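Local coordinates for protein aclacinomycin oxidoreductase (AknOx) (Streptomyces galilaeus, PDB 2IPI) that oxidises the terminal sugar of aclacinomycin antibiotics in two steps, from aclacinomycin N to A and then to Y, using bicovalently bound FAD and oxygen, at residues Y367-W372 / P458-E463; A412-D417 / Y490-Y495; L260-F265 / T379-L384. One frame throughout, in Å; residues are numbered along the deposited sequence.

Contact 1. Residues Y367-W372 / P458-E463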
loop_
_atom_site.group_PDB
_atom_site.type_symbol
_atom_site.label_atom_id
_atom_site.label_comp_id
_atom_site.label_asym_id
_atom_site.label_seq_id
_atom_site.Cartn_x
_atom_site.Cartn_y
_atom_site.Cartn_z
ATOM N N TYR A 367 6.432 -0.995 10.320
ATOM C CA TYR A 367 6.801 0.399 10.473
ATOM C C TYR A 367 7.898 0.547 11.531
ATOM O O TYR A 367 7.672 0.186 12.687
ATOM C CB TYR A 367 5.612 1.263 10.907
ATOM C CG TYR A 367 4.608 1.588 9.833
ATOM C CD1 TYR A 367 4.901 2.541 8.857
ATOM C CD2 TYR A 367 3.371 0.969 9.776
ATOM C CE1 TYR A 367 3.986 2.841 7.878
ATOM C CE2 TYR A 367 2.440 1.261 8.790
ATOM C CZ TYR A 367 2.758 2.209 7.840
ATOM O OH TYR A 367 1.873 2.535 6.841
ATOM N N LEU A 368 9.085 1.048 11.187
ATOM C CA LEU A 368 10.134 1.174 12.196
ATOM C C LEU A 368 10.204 2.598 12.749
ATOM O O LEU A 368 10.275 3.556 11.976
ATOM C CB LEU A 368 11.528 0.825 11.668
ATOM C CG LEU A 368 11.737 -0.508 10.956
ATOM C CD1 LEU A 368 13.168 -0.665 10.438
ATOM C CD2 LEU A 368 11.382 -1.670 11.860
ATOM N N ARG A 369 10.238 2.745 14.061
ATOM C CA ARG A 369 10.423 4.052 14.673
ATOM C C ARG A 369 11.896 4.375 14.879
ATOM O O ARG A 369 12.281 5.546 14.915
ATOM C CB ARG A 369 9.722 4.149 16.023
ATOM C CG ARG A 369 8.278 4.607 15.959
ATOM C CD ARG A 369 7.736 4.745 17.386
ATOM N NE ARG A 369 7.756 6.142 17.813
ATOM C CZ ARG A 369 8.088 6.556 19.041
ATOM N NH1 ARG A 369 8.506 5.689 20.025
ATOM N NH2 ARG A 369 8.045 7.869 19.274
ATOM N N LYS A 370 12.682 3.315 15.023
ATOM C CA LYS A 370 14.129 3.386 15.189
ATOM C C LYS A 370 14.784 2.250 14.408
ATOM O O LYS A 370 14.120 1.260 14.092
ATOM C CB LYS A 370 14.512 3.297 16.663
ATOM C CG LYS A 370 14.110 4.477 17.515
ATOM C CD LYS A 370 13.800 4.096 18.963
ATOM C CE LYS A 370 14.874 4.424 19.969
ATOM N NZ LYS A 370 14.551 5.500 20.951
ATOM N N PRO A 371 16.068 2.361 14.076
ATOM C CA PRO A 371 16.702 1.359 13.207
ATOM C C PRO A 371 16.640 -0.053 13.787
ATOM O O PRO A 371 16.354 -0.214 14.972
ATOM C CB PRO A 371 18.160 1.825 13.180
ATOM C CG PRO A 371 18.106 3.281 13.485
ATOM C CD PRO A 371 17.011 3.397 14.510
ATOM N N TRP A 372 16.902 -1.084 12.986
ATOM C CA TRP A 372 17.016 -2.448 13.487
ATOM C C TRP A 372 18.062 -2.525 14.603
ATOM O O TRP A 372 18.902 -1.622 14.712
ATOM C CB TRP A 372 17.433 -3.392 12.376
ATOM C CG TRP A 372 16.575 -3.533 11.169
ATOM C CD1 TRP A 372 16.880 -3.177 9.882
ATOM C CD2 TRP A 372 15.255 -4.082 11.116
ATOM N NE1 TRP A 372 15.826 -3.472 9.048
ATOM C CE2 TRP A 372 14.819 -4.025 9.778
ATOM C CE3 TRP A 372 14.411 -4.609 12.103
ATOM C CZ2 TRP A 372 13.562 -4.484 9.381
ATOM C CZ3 TRP A 372 13.171 -5.059 11.698
ATOM C CH2 TRP A 372 12.760 -4.998 10.367
ATOM N N PRO A 458 3.561 -1.812 18.250
ATOM C CA PRO A 458 3.826 -0.380 18.435
ATOM C C PRO A 458 4.342 -0.112 19.853
ATOM O O PRO A 458 3.638 -0.368 20.833
ATOM C CB PRO A 458 2.464 0.269 18.189
ATOM C CG PRO A 458 1.701 -0.730 17.370
ATOM C CD PRO A 458 2.177 -2.090 17.823
ATOM N N ASP A 459 5.559 0.392 19.892
ATOM C CA ASP A 459 6.322 0.740 21.083
ATOM C C ASP A 459 7.376 1.773 20.699
ATOM O O ASP A 459 7.218 2.459 19.678
ATOM C CB ASP A 459 6.939 -0.507 21.716
ATOM C CG ASP A 459 7.733 -1.351 20.742
ATOM O OD1 ASP A 459 8.495 -0.783 19.941
ATOM O OD2 ASP A 459 7.591 -2.592 20.760
ATOM N N ASP A 460 8.450 1.911 21.471
ATOM C CA ASP A 460 9.425 2.938 21.151
ATOM C C ASP A 460 10.234 2.608 19.902
ATOM O O ASP A 460 11.015 3.436 19.429
ATOM C CB ASP A 460 10.399 3.174 22.321
ATOM C CG ASP A 460 11.103 4.515 22.124
ATOM O OD1 ASP A 460 12.228 4.549 21.561
ATOM O OD2 ASP A 460 10.503 5.538 22.524
ATOM N N ARG A 461 10.065 1.398 19.371
ATOM C CA ARG A 461 10.874 0.958 18.251
ATOM C C ARG A 461 10.109 0.759 16.950
ATOM O O ARG A 461 10.730 0.931 15.900
ATOM C CB ARG A 461 11.598 -0.359 18.603
ATOM C CG ARG A 461 12.771 -0.089 19.559
ATOM C CD ARG A 461 13.849 -1.149 19.359
ATOM N NE ARG A 461 14.889 -0.742 18.424
ATOM C CZ ARG A 461 15.888 0.098 18.635
ATOM N NH1 ARG A 461 16.027 0.689 19.809
ATOM N NH2 ARG A 461 16.741 0.335 17.633
ATOM N N THR A 462 8.832 0.410 17.008
ATOM C CA THR A 462 8.022 0.224 15.817
ATOM C C THR A 462 6.647 0.890 15.985
ATOM O O THR A 462 6.348 1.395 17.056
ATOM C CB THR A 462 7.781 -1.244 15.428
ATOM O OG1 THR A 462 6.579 -1.750 16.031
ATOM C CG2 THR A 462 8.923 -2.130 15.903
ATOM N N GLU A 463 5.846 0.874 14.932
ATOM C CA GLU A 463 4.486 1.408 14.941
ATOM C C GLU A 463 3.523 0.433 14.275
ATOM O O GLU A 463 2.541 0.808 13.625
ATOM C CB GLU A 463 4.448 2.754 14.215
ATOM C CG GLU A 463 4.617 3.941 15.121
ATOM C CD GLU A 463 4.148 5.265 14.565
ATOM O OE1 GLU A 463 3.334 5.915 15.259
ATOM O OE2 GLU A 463 4.572 5.645 13.459
HETATM O O HOH W 1 13.107 -0.894 15.266
#
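Arg461 O takes two backbone bonds, from Arg369 N at 2.6 Å and from Lys370 N at 3.2 Å, both from one face of its plane. The Lys370 side chain bends repeatedly toward Asp460. Its CB sits over one face of the Arg461 guanidinium, offset toward the rim, 3.8 Å from Arg461 NH2. Lys370 CG then comes 3.8 Å from Asp460 O. CD is modelled too close to that oxygen, so its place is doubtful. CE lies near Asp460 OD1 and Arg461 NH1. Lys370 NZ ends in a salt bridge 2.6 Å from Asp460 OD1, nearly in line with the C-O bond. Asp460 CG, anti to the backbone N (chi1 -163°), lies between Lys370 NZ and Arg369 NH1. In one of two Arg369 conformers, NH1 forms a salt bridge to Asp460 OD2 with a weak hydrogen bond, and NH2 pairs with Asp417; the second conformer makes both less certain. In one of two Asp459 conformers, OD1 closes an Asx turn, which is therefore less sure. Arg461 NH2 meets Pro371 O at 2.7 Å, close to the guanidinium plane. Edge bond and covered face probably limit its rotation. Glu463 N donates to Tyr367 O at 3.0 Å. This bond and that of Arg369 N flank a single beta bridge, Leu368 with Thr462, which joins the 458-463 loop to the end of strand 360-368, an outermost strand of the seven-stranded sheet.

Contact 2. Residues A412-D417 / Y490-Y495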
loop_
_atom_site.group_PDB
_atom_site.type_symbol
_atom_site.label_atom_id
_atom_site.label_comp_id
_atom_site.label_asym_id
_atom_site.label_seq_id
_atom_site.Cartn_x
_atom_site.Cartn_y
_atom_site.Cartn_z
ATOM N N ALA A 412 -7.183 8.178 9.516
ATOM C CA ALA A 412 -7.270 6.791 9.933
ATOM C C ALA A 412 -6.013 6.021 9.512
ATOM O O ALA A 412 -5.997 4.794 9.463
ATOM C CB ALA A 412 -8.512 6.073 9.409
ATOM N N THR A 413 -4.985 6.784 9.175
ATOM C CA THR A 413 -3.615 6.306 9.097
ATOM C C THR A 413 -2.845 6.873 10.298
ATOM O O THR A 413 -2.443 8.046 10.304
ATOM C CB THR A 413 -2.847 6.677 7.823
ATOM O OG1 THR A 413 -2.528 8.062 7.809
ATOM C CG2 THR A 413 -3.706 6.413 6.611
ATOM N N ALA A 414 -2.706 5.994 11.282
ATOM C CA ALA A 414 -2.164 6.395 12.572
ATOM C C ALA A 414 -0.652 6.550 12.558
ATOM O O ALA A 414 -0.105 7.435 13.213
ATOM C CB ALA A 414 -2.560 5.372 13.632
ATOM N N GLN A 415 0.032 5.694 11.821
ATOM C CA GLN A 415 1.492 5.643 11.906
ATOM C C GLN A 415 2.134 6.927 11.417
ATOM O O GLN A 415 2.494 7.066 10.260
ATOM C CB GLN A 415 1.985 4.430 11.110
ATOM C CG GLN A 415 1.639 3.106 11.771
ATOM C CD GLN A 415 0.317 2.519 11.323
ATOM O OE1 GLN A 415 -0.083 1.433 11.772
ATOM N NE2 GLN A 415 -0.388 3.207 10.422
ATOM N N ARG A 416 2.289 7.907 12.312
ATOM C CA ARG A 416 2.848 9.187 11.879
ATOM C C ARG A 416 4.161 9.518 12.564
ATOM O O ARG A 416 4.454 10.690 12.789
ATOM C CB ARG A 416 1.808 10.302 12.094
ATOM C CG ARG A 416 0.530 10.038 11.306
ATOM C CD ARG A 416 0.710 10.167 9.795
ATOM N NE ARG A 416 -0.602 10.184 9.140
ATOM C CZ ARG A 416 -0.864 10.811 7.995
ATOM N NH1 ARG A 416 0.094 11.474 7.372
ATOM N NH2 ARG A 416 -2.096 10.763 7.489
ATOM N N ASP A 417 4.994 8.528 12.893
ATOM C CA ASP A 417 6.310 8.893 13.464
ATOM C C ASP A 417 7.268 7.716 13.244
ATOM O O ASP A 417 7.943 7.286 14.174
ATOM C CB ASP A 417 6.210 9.294 14.920
ATOM C CG ASP A 417 7.485 9.725 15.608
ATOM O OD1 ASP A 417 7.785 9.219 16.713
ATOM O OD2 ASP A 417 8.249 10.568 15.090
ATOM N N TYR A 490 -2.401 -2.794 13.422
ATOM C CA TYR A 490 -2.598 -2.012 12.198
ATOM C C TYR A 490 -3.055 -0.580 12.437
ATOM O O TYR A 490 -2.772 0.317 11.628
ATOM C CB TYR A 490 -3.625 -2.735 11.322
ATOM C CG TYR A 490 -3.113 -3.872 10.486
ATOM C CD1 TYR A 490 -3.671 -5.141 10.614
ATOM C CD2 TYR A 490 -2.077 -3.744 9.566
ATOM C CE1 TYR A 490 -3.233 -6.223 9.865
ATOM C CE2 TYR A 490 -1.629 -4.816 8.811
ATOM C CZ TYR A 490 -2.201 -6.056 8.959
ATOM O OH TYR A 490 -1.765 -7.138 8.209
ATOM N N TYR A 491 -3.818 -0.290 13.484
ATOM C CA TYR A 491 -4.441 1.019 13.623
ATOM C C TYR A 491 -4.117 1.743 14.921
ATOM O O TYR A 491 -4.597 2.879 15.093
ATOM C CB TYR A 491 -5.977 0.862 13.586
ATOM C CG TYR A 491 -6.580 0.140 12.420
ATOM C CD1 TYR A 491 -6.581 0.694 11.138
ATOM C CD2 TYR A 491 -7.167 -1.103 12.567
ATOM C CE1 TYR A 491 -7.148 0.013 10.069
ATOM C CE2 TYR A 491 -7.730 -1.785 11.515
ATOM C CZ TYR A 491 -7.719 -1.220 10.262
ATOM O OH TYR A 491 -8.293 -1.937 9.248
ATOM N N LYS A 492 -3.371 1.131 15.832
ATOM C CA LYS A 492 -3.080 1.669 17.151
ATOM C C LYS A 492 -4.317 2.262 17.803
ATOM O O LYS A 492 -5.384 1.662 17.709
ATOM C CB LYS A 492 -1.961 2.717 17.052
ATOM C CG LYS A 492 -0.696 2.070 16.467
ATOM C CD LYS A 492 0.244 3.144 15.929
ATOM C CE LYS A 492 0.876 3.962 17.043
ATOM N NZ LYS A 492 2.363 3.933 17.089
ATOM N N GLY A 493 -4.226 3.416 18.454
ATOM C CA GLY A 493 -5.356 3.979 19.170
ATOM C C GLY A 493 -6.540 4.395 18.328
ATOM O O GLY A 493 -7.521 4.920 18.857
ATOM N N ASN A 494 -6.462 4.198 17.015
ATOM C CA ASN A 494 -7.512 4.655 16.110
ATOM C C ASN A 494 -8.643 3.667 15.936
ATOM O O ASN A 494 -9.699 4.045 15.415
ATOM C CB ASN A 494 -6.892 4.976 14.741
ATOM C CG ASN A 494 -6.417 6.417 14.699
ATOM O OD1 ASN A 494 -6.472 7.148 15.690
ATOM N ND2 ASN A 494 -5.942 6.829 13.519
ATOM N N TYR A 495 -8.454 2.423 16.343
ATOM C CA TYR A 495 -9.439 1.384 16.129
ATOM C C TYR A 495 -10.823 1.633 16.718
ATOM O O TYR A 495 -11.805 1.345 16.009
ATOM C CB TYR A 495 -8.948 0.052 16.720
ATOM C CG TYR A 495 -9.693 -1.157 16.210
ATOM C CD1 TYR A 495 -10.329 -2.004 17.119
ATOM C CD2 TYR A 495 -9.764 -1.470 14.855
ATOM C CE1 TYR A 495 -11.012 -3.115 16.669
ATOM C CE2 TYR A 495 -10.446 -2.588 14.407
ATOM C CZ TYR A 495 -11.076 -3.409 15.325
ATOM O OH TYR A 495 -11.760 -4.535 14.918
HETATM O O HOH W 2 -3.368 3.252 10.721
#
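Ala414 CB packs against the end of helix 486-491 and the residues that follow it. Three groups meet this methyl. Tyr491 O is 3.5 Å from Ala414 CB. Asn494 ND2 is 3.7 Å from Ala414 CB and also touches Ala412 CA. The amide nitrogen has its polar partner elsewhere, in Glu408 O. Lys492 CD lies 4.3 Å from Ala414 CB, and its NZ forms a salt bridge with Glu463. Next to it, Gln415 CG is beside the backbone N and anti to the carbonyl carbon (chi1 -70°), which brings Gln415 CG within 4.4 Å of Lys492 CD.

The polar link is made by water. One water accepts from Ala414 N at 2.9 Å. The same water donates to Tyr490 O at 3.1 Å and, more loosely, to Ala412 O at 3.3 Å. It ties a carbonyl in the last turn of the helix to two backbone groups of the 412-417 loop.

Backbone turns shape both partners. Lys492 leaves the helix with a positive phi of 44°, and Asn494 N donates to Tyr491 O at 3.0 Å. Gln415 is the centre of an inverse gamma turn. The site is a helix C-terminal end in the berberine-like region, packed on a loop. Tyr490 OH bonds to the backbone O of the catalytic Tyr469, which is consistent with a second-shell place beside the active site.

Contact 3. Residues L260-F265 / T379-L384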
loop_
_atom_site.group_PDB
_atom_site.type_symbol
_atom_site.label_atom_id
_atom_site.label_comp_id
_atom_site.label_asym_id
_atom_site.label_seq_id
_atom_site.Cartn_x
_atom_site.Cartn_y
_atom_site.Cartn_z
ATOM N N LEU A 260 30.192 -9.819 -0.104
ATOM C CA LEU A 260 29.522 -9.372 1.107
ATOM C C LEU A 260 29.838 -10.302 2.275
ATOM O O LEU A 260 29.783 -11.521 2.138
ATOM C CB LEU A 260 28.008 -9.276 0.893
ATOM C CG LEU A 260 27.582 -7.993 0.162
ATOM C CD1 LEU A 260 26.099 -8.036 -0.168
ATOM C CD2 LEU A 260 27.941 -6.776 1.001
ATOM N N THR A 261 30.163 -9.673 3.389
ATOM C CA THR A 261 30.460 -10.343 4.645
ATOM C C THR A 261 29.367 -10.011 5.650
ATOM O O THR A 261 28.670 -9.005 5.461
ATOM C CB THR A 261 31.829 -9.935 5.227
ATOM O OG1 THR A 261 32.690 -9.405 4.207
ATOM C CG2 THR A 261 32.519 -11.166 5.800
ATOM N N GLU A 262 29.217 -10.824 6.692
ATOM C CA GLU A 262 28.219 -10.479 7.705
ATOM C C GLU A 262 28.530 -9.091 8.251
ATOM O O GLU A 262 27.641 -8.244 8.412
ATOM C CB GLU A 262 28.174 -11.524 8.819
ATOM C CG GLU A 262 26.854 -11.435 9.577
ATOM C CD GLU A 262 26.973 -11.809 11.032
ATOM O OE1 GLU A 262 26.392 -11.091 11.873
ATOM O OE2 GLU A 262 27.639 -12.828 11.312
ATOM N N GLU A 263 29.818 -8.882 8.523
ATOM C CA GLU A 263 30.230 -7.582 9.037
ATOM C C GLU A 263 29.919 -6.430 8.084
ATOM O O GLU A 263 29.397 -5.401 8.530
ATOM C CB GLU A 263 31.731 -7.529 9.371
ATOM C CG GLU A 263 32.559 -8.747 9.062
ATOM C CD GLU A 263 33.538 -9.139 10.148
ATOM O OE1 GLU A 263 34.406 -8.301 10.487
ATOM O OE2 GLU A 263 33.449 -10.275 10.673
ATOM N N ALA A 264 30.241 -6.518 6.795
ATOM C CA ALA A 264 29.949 -5.373 5.925
ATOM C C ALA A 264 28.439 -5.187 5.748
ATOM O O ALA A 264 27.974 -4.043 5.763
ATOM C CB ALA A 264 30.612 -5.489 4.569
ATOM N N PHE A 265 27.662 -6.253 5.576
ATOM C CA PHE A 265 26.203 -6.141 5.451
ATOM C C PHE A 265 25.639 -5.329 6.610
ATOM O O PHE A 265 24.819 -4.430 6.428
ATOM C CB PHE A 265 25.572 -7.528 5.417
ATOM C CG PHE A 265 24.063 -7.649 5.330
ATOM C CD1 PHE A 265 23.438 -7.757 4.095
ATOM C CD2 PHE A 265 23.272 -7.668 6.469
ATOM C CE1 PHE A 265 22.062 -7.884 3.988
ATOM C CE2 PHE A 265 21.892 -7.782 6.373
ATOM C CZ PHE A 265 21.290 -7.877 5.130
ATOM N N THR A 379 19.937 -11.423 12.181
ATOM C CA THR A 379 18.837 -12.304 11.800
ATOM C C THR A 379 18.626 -12.201 10.292
ATOM O O THR A 379 18.499 -13.195 9.576
ATOM C CB THR A 379 17.530 -11.939 12.527
ATOM O OG1 THR A 379 17.636 -12.259 13.924
ATOM C CG2 THR A 379 16.355 -12.737 11.992
ATOM N N LEU A 380 18.615 -10.951 9.841
ATOM C CA LEU A 380 18.505 -10.573 8.447
ATOM C C LEU A 380 19.597 -11.248 7.625
ATOM O O LEU A 380 19.317 -12.013 6.702
ATOM C CB LEU A 380 18.605 -9.051 8.301
ATOM C CG LEU A 380 17.401 -8.308 7.720
ATOM C CD1 LEU A 380 16.157 -9.175 7.709
ATOM C CD2 LEU A 380 17.136 -7.029 8.496
ATOM N N TYR A 381 20.857 -10.980 7.957
ATOM C CA TYR A 381 21.946 -11.556 7.172
ATOM C C TYR A 381 21.867 -13.077 7.120
ATOM O O TYR A 381 21.960 -13.662 6.034
ATOM C CB TYR A 381 23.313 -11.112 7.712
ATOM C CG TYR A 381 24.468 -11.609 6.864
ATOM C CD1 TYR A 381 24.887 -10.855 5.771
ATOM C CD2 TYR A 381 25.139 -12.791 7.123
ATOM C CE1 TYR A 381 25.933 -11.282 4.980
ATOM C CE2 TYR A 381 26.193 -13.224 6.338
ATOM C CZ TYR A 381 26.587 -12.459 5.263
ATOM O OH TYR A 381 27.629 -12.861 4.461
ATOM N N ARG A 382 21.726 -13.765 8.250
ATOM C CA ARG A 382 21.767 -15.232 8.204
ATOM C C ARG A 382 20.669 -15.812 7.329
ATOM O O ARG A 382 20.856 -16.748 6.542
ATOM C CB ARG A 382 21.651 -15.822 9.604
ATOM C CG ARG A 382 22.171 -17.249 9.745
ATOM C CD ARG A 382 21.813 -17.760 11.145
ATOM N NE ARG A 382 21.831 -16.672 12.133
ATOM C CZ ARG A 382 20.808 -16.319 12.891
ATOM N NH1 ARG A 382 19.658 -16.961 12.784
ATOM N NH2 ARG A 382 20.862 -15.330 13.768
ATOM N N HIS A 383 19.459 -15.274 7.481
ATOM C CA HIS A 383 18.352 -15.816 6.682
ATOM C C HIS A 383 18.457 -15.404 5.231
ATOM O O HIS A 383 17.956 -16.076 4.321
ATOM C CB HIS A 383 17.026 -15.345 7.264
ATOM C CG HIS A 383 16.417 -16.373 8.175
ATOM N ND1 HIS A 383 16.614 -16.375 9.537
ATOM C CD2 HIS A 383 15.629 -17.431 7.902
ATOM C CE1 HIS A 383 15.964 -17.393 10.062
ATOM N NE2 HIS A 383 15.352 -18.055 9.099
ATOM N N LEU A 384 19.124 -14.266 4.983
ATOM C CA LEU A 384 19.197 -13.905 3.557
ATOM C C LEU A 384 20.369 -14.657 2.939
ATOM O O LEU A 384 20.269 -15.131 1.816
ATOM C CB LEU A 384 19.269 -12.393 3.385
ATOM C CG LEU A 384 17.947 -11.628 3.574
ATOM C CD1 LEU A 384 18.168 -10.131 3.739
ATOM C CD2 LEU A 384 16.997 -11.905 2.421
#
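Helix 374-385 meets the first turn of helix 262-278, where Glu262 CA and Tyr381 CA are 6.4 Å apart. Tyr381 carries most of the contact. Its CG is anti to the backbone N (chi1 -176°), which carries CG toward helix 262-278. Glu262 covers one face of the ring. Glu262 CA stands 3.5 Å from the Tyr381 ring centroid, 10° off the normal, in a CH-pi contact over the centre. Beside it, Glu262 CG comes 3.3 Å from Tyr381 CD2. The carboxylate end of Glu262 leads away from the other helix. Phe265 lies at the edge of the Tyr381 ring. The two rings form an offset edge-to-face pair, with the edge of Tyr381 turned to the face of Phe265. The Phe265 and Tyr381 centroids are 5.2 Å apart and the planes are at 66°. The closest approach is tight, with Tyr381 CD1 3.3 Å from Phe265 CG. The far part of the phenyl ring continues the apolar patch. Phe265 CE2 is 4.0 Å from Leu380 CB, which meets the ring at its edge. Phe265 CZ is 4.1 Å from Leu384 CD1. At its tip, Tyr381 OH makes a weak hydrogen bond of 3.4 Å to Leu260 O, just before the helix begins. The Tyr381 ring also meets Trp257, which follows strand 248-256. On another side of helix 374-385, Thr379 and His383 touch helix 434-448, so helix 374-385 packs against both helix 262-278 and helix 434-448.

In the fold
Contacts 1 and 2 are close neighbours, with centres 13 Å apart. Two salt bridges of 2.9 Å join them: Glu463 OE1 to Lys492 NZ and, in one of two Arg369 conformers, Arg369 NH2 to Asp417 OD1. Tyr367 CD2 also packs on Gln415 CG at 3.4 Å. Both contacts lie near the active site. The Tyr367 side chain is about 7 Å from FAD and from the Tyr469 side chain, and the Tyr490 side chain is about 5 Å from that of Tyr469. Contact 3 is farther out, 21 Å from contact 1 between centres. It touches contact 1 through Trp372 NE1 and Leu380 CD2, 3.8 Å apart. Its Leu384 side chain is about 11 Å from the bound aclacinomycin ligand.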